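Long-range contacts in PlaB phospholipase (Legionella pneumophila, PDB 6ZTI), which probably hydrolyses phospholipids as an alpha/beta-hydrolase linked to virulence, with activity controlled by NAD(H)-mediated tetramerization: residues Phe20-Ser25 with Gly58-Phe63; Met128-Asn133 with Val194-Lys199. All blocks are in the same frame, centred on the assembly; numbering follows the deposited sequence.

Contact 1 (Phe20-Ser25 with Gly58-Phe63); sequences FVHGWS and GRYISF
Phe20-Ser25 and Gly58-Phe63 run nearly parallel, their end-to-end directions 16° apart, with Gly58 N hydrogen-bonded to Phe20 O at 2.7 Å close to the ends of strands 16-21 and 55-60. The strands belong to a beta-alpha-beta crossover unit whose connection contains helix 35-44, in the parallel sheet of the alpha/beta-hydrolase fold. Past Val21, where strand 16-21 ends, the His22 side chain takes the place of a backbone partner for Tyr60. His22 swings its imidazole across to Gly58-Phe63, CG lying between the backbone N and the carbonyl carbon (chi1 58°), and NE2 accepts Tyr60 N, tilted from the ring plane, at 3.0 Å. The other ring nitrogen, ND1, donates in the ring plane to Gly23 O at 2.8 Å; the two bonds together fix the ring's rotation. The rings of His22 and Tyr60 form an offset stack, planes at 10° and centroids 4.0 Å apart, with His22 CE1 over the centre of the phenol. Val21 CG1 touches Tyr60 CE2 at 3.8 Å. The sheet continues beyond Gly58-Tyr60 into an antiparallel strand of a second subunit, whose Phe468 meets the Tyr60 ring. Tyr60 OH donates to His22 O at 2.7 Å, approaching from above the carbonyl plane.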
loop_
_atom_site.group_PDB
_atom_site.type_symbol
_atom_site.label_atom_id
_atom_site.label_comp_id
_atom_site.label_asym_id
_atom_site.label_seq_id
_atom_site.Cartn_x
_atom_site.Cartn_y
_atom_site.Cartn_z
ATOM N N PHE B 20 -17.947 -4.999 37.359
ATOM C CA PHE B 20 -16.678 -4.418 36.945
ATOM C C PHE B 20 -16.388 -4.760 35.489
ATOM O O PHE B 20 -16.699 -5.861 35.029
ATOM C CB PHE B 20 -15.549 -4.927 37.841
ATOM C CG PHE B 20 -15.568 -4.338 39.224
ATOM C CD1 PHE B 20 -16.342 -4.911 40.222
ATOM C CD2 PHE B 20 -14.827 -3.197 39.522
ATOM C CE1 PHE B 20 -16.374 -4.369 41.489
ATOM C CE2 PHE B 20 -14.858 -2.650 40.785
ATOM C CZ PHE B 20 -15.632 -3.236 41.776
ATOM N N VAL B 21 -15.787 -3.811 34.764
ATOM C CA VAL B 21 -15.489 -3.982 33.342
ATOM C C VAL B 21 -14.120 -3.380 33.043
ATOM O O VAL B 21 -13.902 -2.186 33.271
ATOM C CB VAL B 21 -16.560 -3.333 32.446
ATOM C CG1 VAL B 21 -16.267 -3.592 30.977
ATOM C CG2 VAL B 21 -17.920 -3.844 32.800
ATOM N N HIS B 22 -13.217 -4.186 32.485
ATOM C CA HIS B 22 -11.810 -3.825 32.422
ATOM C C HIS B 22 -11.463 -3.121 31.103
ATOM O O HIS B 22 -12.337 -2.750 30.314
ATOM C CB HIS B 22 -10.953 -5.070 32.648
ATOM C CG HIS B 22 -11.201 -6.173 31.667
ATOM N ND1 HIS B 22 -10.700 -6.156 30.381
ATOM C CD2 HIS B 22 -11.883 -7.339 31.790
ATOM C CE1 HIS B 22 -11.067 -7.258 29.753
ATOM N NE2 HIS B 22 -11.783 -7.996 30.586
ATOM N N GLY B 23 -10.166 -2.938 30.853
ATOM C CA GLY B 23 -9.678 -2.238 29.689
ATOM C C GLY B 23 -9.044 -3.182 28.686
ATOM O O GLY B 23 -9.176 -4.399 28.786
ATOM N N TRP B 24 -8.315 -2.597 27.730
ATOM C CA TRP B 24 -7.778 -3.372 26.629
ATOM C C TRP B 24 -6.450 -4.019 27.006
ATOM O O TRP B 24 -5.736 -3.560 27.900
ATOM C CB TRP B 24 -7.605 -2.508 25.375
ATOM C CG TRP B 24 -6.787 -1.236 25.512
ATOM C CD1 TRP B 24 -6.999 -0.196 26.380
ATOM C CD2 TRP B 24 -5.663 -0.854 24.707
ATOM N NE1 TRP B 24 -6.064 0.793 26.178
ATOM C CE2 TRP B 24 -5.237 0.416 25.154
ATOM C CE3 TRP B 24 -4.973 -1.462 23.657
ATOM C CZ2 TRP B 24 -4.150 1.079 24.592
ATOM C CZ3 TRP B 24 -3.888 -0.798 23.100
ATOM C CH2 TRP B 24 -3.489 0.455 23.571
ATOM N N SER B 25 -6.137 -5.114 26.310
ATOM C CA SER B 25 -4.933 -5.917 26.512
ATOM C C SER B 25 -4.897 -6.611 27.868
ATOM O O SER B 25 -3.848 -7.127 28.261
ATOM C CB SER B 25 -3.667 -5.071 26.328
ATOM O OG SER B 25 -3.477 -4.749 24.958
ATOM N N GLY B 58 -16.520 -8.565 35.350
ATOM C CA GLY B 58 -16.597 -8.771 33.919
ATOM C C GLY B 58 -15.257 -9.214 33.366
ATOM O O GLY B 58 -14.199 -8.849 33.875
ATOM N N ARG B 59 -15.304 -10.073 32.345
ATOM C CA ARG B 59 -14.109 -10.440 31.592
ATOM C C ARG B 59 -14.493 -10.576 30.127
ATOM O O ARG B 59 -15.415 -11.331 29.787
ATOM C CB ARG B 59 -13.472 -11.732 32.128
ATOM C CG ARG B 59 -14.302 -12.999 31.994
ATOM C CD ARG B 59 -13.619 -14.164 32.711
ATOM N NE ARG B 59 -14.263 -15.436 32.402
ATOM C CZ ARG B 59 -15.366 -15.881 32.999
ATOM N NH1 ARG B 59 -15.956 -15.165 33.947
ATOM N NH2 ARG B 59 -15.882 -17.048 32.645
ATOM N N TYR B 60 -13.815 -9.814 29.269
ATOM C CA TYR B 60 -14.035 -9.849 27.833
ATOM C C TYR B 60 -12.691 -9.978 27.134
ATOM O O TYR B 60 -11.628 -9.819 27.740
ATOM C CB TYR B 60 -14.808 -8.610 27.339
ATOM C CG TYR B 60 -14.092 -7.274 27.462
ATOM C CD1 TYR B 60 -13.230 -6.831 26.468
ATOM C CD2 TYR B 60 -14.306 -6.439 28.555
ATOM C CE1 TYR B 60 -12.581 -5.617 26.569
ATOM C CE2 TYR B 60 -13.659 -5.209 28.656
ATOM C CZ TYR B 60 -12.800 -4.809 27.664
ATOM O OH TYR B 60 -12.155 -3.597 27.768
ATOM N N ILE B 61 -12.755 -10.297 25.848
ATOM C CA ILE B 61 -11.580 -10.644 25.062
ATOM C C ILE B 61 -11.157 -9.417 24.270
ATOM O O ILE B 61 -11.858 -8.984 23.348
ATOM C CB ILE B 61 -11.854 -11.828 24.133
ATOM C CG1 ILE B 61 -12.399 -13.011 24.929
ATOM C CG2 ILE B 61 -10.577 -12.198 23.381
ATOM C CD1 ILE B 61 -11.459 -13.524 25.986
ATOM N N SER B 62 -9.990 -8.882 24.612
ATOM C CA SER B 62 -9.435 -7.706 23.963
ATOM C C SER B 62 -8.228 -8.031 23.097
ATOM O O SER B 62 -7.615 -7.115 22.540
ATOM C CB SER B 62 -9.034 -6.674 25.023
ATOM O OG SER B 62 -8.300 -7.302 26.066
ATOM N N PHE B 63 -7.861 -9.305 22.978
ATOM C CA PHE B 63 -6.653 -9.700 22.267
ATOM C C PHE B 63 -6.947 -10.586 21.059
ATOM O O PHE B 63 -6.070 -11.334 20.618
ATOM C CB PHE B 63 -5.700 -10.400 23.237
ATOM C CG PHE B 63 -6.376 -11.399 24.122
ATOM C CD1 PHE B 63 -6.664 -12.666 23.653
ATOM C CD2 PHE B 63 -6.735 -11.070 25.424
ATOM C CE1 PHE B 63 -7.300 -13.596 24.458
ATOM C CE2 PHE B 63 -7.372 -11.999 26.239
ATOM C CZ PHE B 63 -7.654 -13.262 25.755
#

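Contact 2 (Met128-Asn133 with Val194-Lys199); sequences MLAPAN and VLTGQK
The flat carboxamide of Asn133 approaches Val194 loosely, its ND2 lying 4.3 Å from Val194 CG2, and the same ND2 gives a weak hydrogen bond to Met128 SD. Pro131, a puckered ring, brings CD to within 3.9 Å of Val194 CG1 and CG to much the same distance. Both residues follow the end of strand 123-129, which pairs in parallel with strand 191-197 inside the central sheet of the alpha/beta-hydrolase fold. The Asn133 amide is held more firmly from outside, OD1 by Arg107 NE and ND2 by Thr226 O. One face of this sheet carries Met128 and Val194, the other Leu129 and Leu195. Met128 bends at its thioether (chi3 -79°), which sets CE 3.6 Å from Val194 CG2. On the opposite face the two leucines lie side by side and point the same way, Leu129 CD2 reaching Leu195 CB, and helix 286-296 packs over both, through Ile291 on Leu129 and Trp290 on Leu195. The backbones are joined by hydrogen bonds from Leu195 N to Met128 O at 2.8 Å and from Ala130 N to Leu195 O at 2.7 Å. Both acceptors also receive a CA-H...O contact, from Val194 CA and Leu129 CA respectively. Past the last pairing, the 128-133 segment turns at Ala130, and Thr196 OG1, anti to its backbone N (chi1 -166°), rests 3.4 Å from Ala130 CB.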
loop_
_atom_site.group_PDB
_atom_site.type_symbol
_atom_site.label_atom_id
_atom_site.label_comp_id
_atom_site.label_asym_id
_atom_site.label_seq_id
_atom_site.Cartn_x
_atom_site.Cartn_y
_atom_site.Cartn_z
ATOM N N MET B 128 -17.002 5.526 35.008
ATOM C CA MET B 128 -15.929 5.283 34.052
ATOM C C MET B 128 -14.617 5.790 34.624
ATOM O O MET B 128 -14.503 6.975 34.947
ATOM C CB MET B 128 -16.225 5.990 32.728
ATOM C CG MET B 128 -17.328 5.334 31.911
ATOM S SD MET B 128 -17.814 6.391 30.543
ATOM C CE MET B 128 -18.858 7.560 31.410
ATOM N N LEU B 129 -13.630 4.897 34.740
ATOM C CA LEU B 129 -12.296 5.234 35.217
ATOM C C LEU B 129 -11.348 5.334 34.026
ATOM O O LEU B 129 -11.176 4.364 33.273
ATOM C CB LEU B 129 -11.789 4.189 36.214
ATOM C CG LEU B 129 -12.729 3.789 37.357
ATOM C CD1 LEU B 129 -12.151 2.666 38.233
ATOM C CD2 LEU B 129 -13.060 4.995 38.227
ATOM N N ALA B 130 -10.735 6.508 33.860
ATOM C CA ALA B 130 -9.831 6.814 32.751
ATOM C C ALA B 130 -10.334 6.227 31.436
ATOM O O ALA B 130 -9.574 5.546 30.737
ATOM C CB ALA B 130 -8.426 6.294 33.047
ATOM N N PRO B 131 -11.588 6.485 31.064
ATOM C CA PRO B 131 -12.124 5.931 29.812
ATOM C C PRO B 131 -11.543 6.614 28.593
ATOM O O PRO B 131 -11.364 7.834 28.578
ATOM C CB PRO B 131 -13.620 6.226 29.919
ATOM C CG PRO B 131 -13.634 7.528 30.655
ATOM C CD PRO B 131 -12.544 7.414 31.690
ATOM N N ALA B 132 -11.296 5.819 27.545
ATOM C CA ALA B 132 -10.787 6.337 26.269
ATOM C C ALA B 132 -11.953 6.779 25.381
ATOM O O ALA B 132 -12.118 6.344 24.241
ATOM C CB ALA B 132 -9.926 5.291 25.573
ATOM N N ASN B 133 -12.764 7.688 25.928
ATOM C CA ASN B 133 -14.022 8.035 25.276
ATOM C C ASN B 133 -13.814 8.754 23.955
ATOM O O ASN B 133 -14.653 8.629 23.057
ATOM C CB ASN B 133 -14.883 8.872 26.210
ATOM C CG ASN B 133 -15.589 8.021 27.243
ATOM O OD1 ASN B 133 -16.105 6.941 26.937
ATOM N ND2 ASN B 133 -15.598 8.487 28.475
ATOM N N VAL B 194 -17.300 10.297 35.173
ATOM C CA VAL B 194 -15.958 10.043 34.664
ATOM C C VAL B 194 -14.957 10.437 35.736
ATOM O O VAL B 194 -14.995 11.559 36.253
ATOM C CB VAL B 194 -15.679 10.803 33.361
ATOM C CG1 VAL B 194 -14.185 10.712 33.012
ATOM C CG2 VAL B 194 -16.570 10.233 32.227
ATOM N N LEU B 195 -14.098 9.507 36.104
ATOM C CA LEU B 195 -12.978 9.806 36.977
ATOM C C LEU B 195 -11.695 9.446 36.254
ATOM O O LEU B 195 -11.622 8.416 35.586
ATOM C CB LEU B 195 -13.089 9.034 38.291
ATOM C CG LEU B 195 -14.362 9.246 39.118
ATOM C CD1 LEU B 195 -14.405 8.280 40.305
ATOM C CD2 LEU B 195 -14.462 10.654 39.628
ATOM N N THR B 196 -10.687 10.303 36.354
ATOM C CA THR B 196 -9.401 9.941 35.780
ATOM C C THR B 196 -8.297 10.652 36.546
ATOM O O THR B 196 -8.548 11.455 37.449
ATOM C CB THR B 196 -9.351 10.272 34.288
ATOM O OG1 THR B 196 -8.225 9.618 33.690
ATOM C CG2 THR B 196 -9.242 11.735 34.119
ATOM N N GLY B 197 -7.058 10.316 36.189
ATOM C CA GLY B 197 -5.900 10.948 36.769
ATOM C C GLY B 197 -5.011 11.459 35.651
ATOM O O GLY B 197 -5.243 11.178 34.472
ATOM N N GLN B 198 -3.981 12.206 36.042
ATOM C CA GLN B 198 -3.042 12.777 35.082
ATOM C C GLN B 198 -1.598 12.639 35.549
ATOM O O GLN B 198 -0.747 13.471 35.211
ATOM C CB GLN B 198 -3.352 14.243 34.819
ATOM C CG GLN B 198 -3.432 15.091 36.045
ATOM C CD GLN B 198 -3.477 16.536 35.668
ATOM O OE1 GLN B 198 -4.246 16.930 34.789
ATOM N NE2 GLN B 198 -2.627 17.333 36.286
ATOM N N LYS B 199 -1.309 11.583 36.292
ATOM C CA LYS B 199 0.032 11.277 36.770
ATOM C C LYS B 199 0.667 10.233 35.855
ATOM O O LYS B 199 0.026 9.234 35.518
ATOM C CB LYS B 199 -0.036 10.738 38.204
ATOM C CG LYS B 199 1.219 10.927 39.022
ATOM C CD LYS B 199 1.368 12.381 39.450
ATOM C CE LYS B 199 2.500 12.544 40.451
ATOM N NZ LYS B 199 2.940 13.964 40.559
#

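Overall arrangement
Both contacts are buried and tie neighbouring strands of the same six-stranded parallel sheet at the ends where the strands pass into loops, yet they share no strand; their centres are about 16 Å apart and their nearest atoms about 6 Å. Contact 1 includes an edge strand of the sheet within the chain, 55-60, so it is also a subunit junction, with another copy of the protein extending the sheet. Contact 2 joins two inner strands and is touched by no other chain. The chemistry follows: contact 1 keeps one backbone bond between the strands and adds a histidine-tyrosine stack whose polar atoms bond to backbone, whereas contact 2 combines regular strand pairing with aliphatic side chains on both sheet faces.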